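Local coordinates for acyl-[acyl-carrier-protein]--UDP-N-acetylglucosamine O-acyltransferase (PDB 4E6U) that catalyses the transfer of an acyl chain from acyl carrier protein to UDP-N-acetylglucosamine, the first step in making the lipid A of lipopolysaccharide, at the interface of chains A and B. Coordinates in Å, arbitrary orientation; residue numbers count along the deposited sequence, not the author numbering. Chains: chain A/B, Acyl-[acyl-carrier-protein]--UDP-N-acetylglucosamine O-acyltransferase.

The interface of chains A and B. Residues chain A 13, 15, 31, 33; chain B 11, 30-31, 49.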
loop_
_atom_site.group_PDB
_atom_site.type_symbol
_atom_site.label_atom_id
_atom_site.label_comp_id
_atom_site.label_asym_id
_atom_site.label_seq_id
_atom_site.Cartn_x
_atom_site.Cartn_y
_atom_site.Cartn_z
ATOM N N THR A 13 -20.303 -23.016 4.065
ATOM C CA THR A 13 -18.898 -23.033 4.507
ATOM C C THR A 13 -18.551 -21.795 5.358
ATOM O O THR A 13 -17.425 -21.660 5.863
ATOM C CB THR A 13 -17.931 -23.078 3.328
ATOM O OG1 THR A 13 -18.107 -21.914 2.524
ATOM C CG2 THR A 13 -18.115 -24.365 2.511
ATOM N N ILE A 15 -18.423 -19.872 8.776
ATOM C CA ILE A 15 -18.362 -20.346 10.159
ATOM C C ILE A 15 -18.787 -19.199 11.037
ATOM O O ILE A 15 -18.137 -18.149 11.050
ATOM C CB ILE A 15 -16.960 -20.847 10.530
ATOM C CG1 ILE A 15 -16.560 -21.987 9.595
ATOM C CG2 ILE A 15 -16.951 -21.347 11.997
ATOM C CD1 ILE A 15 -15.104 -22.464 9.764
ATOM N N TYR A 31 -16.673 -19.392 2.943
ATOM C CA TYR A 31 -15.403 -19.300 3.651
ATOM C C TYR A 31 -15.256 -18.027 4.459
ATOM O O TYR A 31 -14.150 -17.601 4.724
ATOM C CB TYR A 31 -14.209 -19.540 2.683
ATOM C CG TYR A 31 -14.371 -20.793 1.853
ATOM C CD1 TYR A 31 -14.338 -20.776 0.451
ATOM C CD2 TYR A 31 -14.598 -22.011 2.477
ATOM C CE1 TYR A 31 -14.497 -21.967 -0.282
ATOM C CE2 TYR A 31 -14.782 -23.179 1.763
ATOM C CZ TYR A 31 -14.742 -23.150 0.393
ATOM O OH TYR A 31 -14.925 -24.359 -0.256
ATOM N N ILE A 33 -15.676 -15.985 8.065
ATOM C CA ILE A 33 -15.599 -16.267 9.483
ATOM C C ILE A 33 -16.269 -15.135 10.212
ATOM O O ILE A 33 -15.900 -13.969 10.025
ATOM C CB ILE A 33 -14.118 -16.357 9.952
ATOM C CG1 ILE A 33 -13.312 -17.388 9.137
ATOM C CG2 ILE A 33 -14.030 -16.563 11.474
ATOM C CD1 ILE A 33 -13.896 -18.794 9.183
ATOM N N HIS B 11 -8.114 -26.330 13.235
ATOM C CA HIS B 11 -9.428 -26.462 12.630
ATOM C C HIS B 11 -9.418 -27.541 11.545
ATOM O O HIS B 11 -8.428 -27.698 10.813
ATOM C CB HIS B 11 -9.887 -25.135 12.053
ATOM C CG HIS B 11 -11.356 -25.110 11.813
ATOM N ND1 HIS B 11 -11.918 -25.459 10.608
ATOM C CD2 HIS B 11 -12.387 -24.834 12.651
ATOM C CE1 HIS B 11 -13.240 -25.391 10.707
ATOM N NE2 HIS B 11 -13.541 -25.004 11.933
ATOM N N PRO B 30 -9.425 -21.881 10.707
ATOM C CA PRO B 30 -10.071 -22.404 9.523
ATOM C C PRO B 30 -9.441 -21.939 8.208
ATOM O O PRO B 30 -8.966 -20.802 8.101
ATOM C CB PRO B 30 -11.496 -21.843 9.613
ATOM C CG PRO B 30 -11.710 -21.478 11.031
ATOM C CD PRO B 30 -10.355 -21.184 11.613
ATOM N N TYR B 31 -9.412 -22.841 7.236
ATOM C CA TYR B 31 -9.065 -22.506 5.861
ATOM C C TYR B 31 -7.625 -22.069 5.695
ATOM O O TYR B 31 -7.311 -21.359 4.760
ATOM C CB TYR B 31 -10.078 -21.485 5.267
ATOM C CG TYR B 31 -11.517 -21.905 5.464
ATOM C CD1 TYR B 31 -12.455 -21.092 6.116
ATOM C CD2 TYR B 31 -11.938 -23.151 5.023
ATOM C CE1 TYR B 31 -13.784 -21.526 6.280
ATOM C CE2 TYR B 31 -13.235 -23.593 5.204
ATOM C CZ TYR B 31 -14.144 -22.787 5.838
ATOM O OH TYR B 31 -15.426 -23.292 5.977
ATOM N N HIS B 49 -7.387 -18.464 7.399
ATOM C CA HIS B 49 -6.990 -17.904 6.106
ATOM C C HIS B 49 -5.515 -17.494 6.010
ATOM O O HIS B 49 -5.168 -16.507 5.345
ATOM C CB HIS B 49 -7.861 -16.692 5.700
ATOM C CG HIS B 49 -9.299 -17.017 5.473
ATOM N ND1 HIS B 49 -10.253 -16.896 6.461
ATOM C CD2 HIS B 49 -9.955 -17.417 4.363
ATOM C CE1 HIS B 49 -11.429 -17.229 5.977
ATOM N NE2 HIS B 49 -11.285 -17.540 4.712
#
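Neighbouring subunits of the LpxA trimer meet here through the N-terminal coils of their left-handed beta-helices, where B:Tyr31 reaches across to A:Thr13 and A:Tyr31. The phenol OH of B:Tyr31 donates a hydrogen bond of 2.6 Å to the backbone O of A:Thr13, lying in the carbonyl plane on a lone pair, at 131° to the C=O. The two copies of Tyr31 meet edge-to-face, their planes turned 70° apart. A:Tyr31 points its CD2 edge at one face of B:Tyr31, off-centre, 3.4 Å from CE2. With the same torsions (chi1 -50°, CG beside the backbone N), the tyrosine presents its edge in chain A and its face in chain B, as expected for a head-to-tail contact round a trimer rather than a two-fold one. On a face of the A:Tyr31 ring, toward its rim, lies the OG1 hydroxyl of A:Thr13, which accepts the backbone N-H of A:Tyr31 at 2.9 Å, linking successive coils of chain A. B:His49 brings its ring edge to A:Tyr31, where NE2 makes a weak hydrogen bond to the backbone O; its CE1 also lies 3.7 Å from A:Ile33 CG1. Methyl CD1 of A:Ile15 packs against both B:His11 CE1, at 3.6 Å, and B:Pro30 CB, while A:Ile33 CD1 packs on the same proline. B:Pro30 CG in turn lies over the centre of the B:His11 ring, backing the imidazole. A:Ile15 and A:Ile33 begin short strands 15-16 and 33-34, and the patch sits at the N-terminal end of the beta-helices, away from the C-terminal alpha-helices.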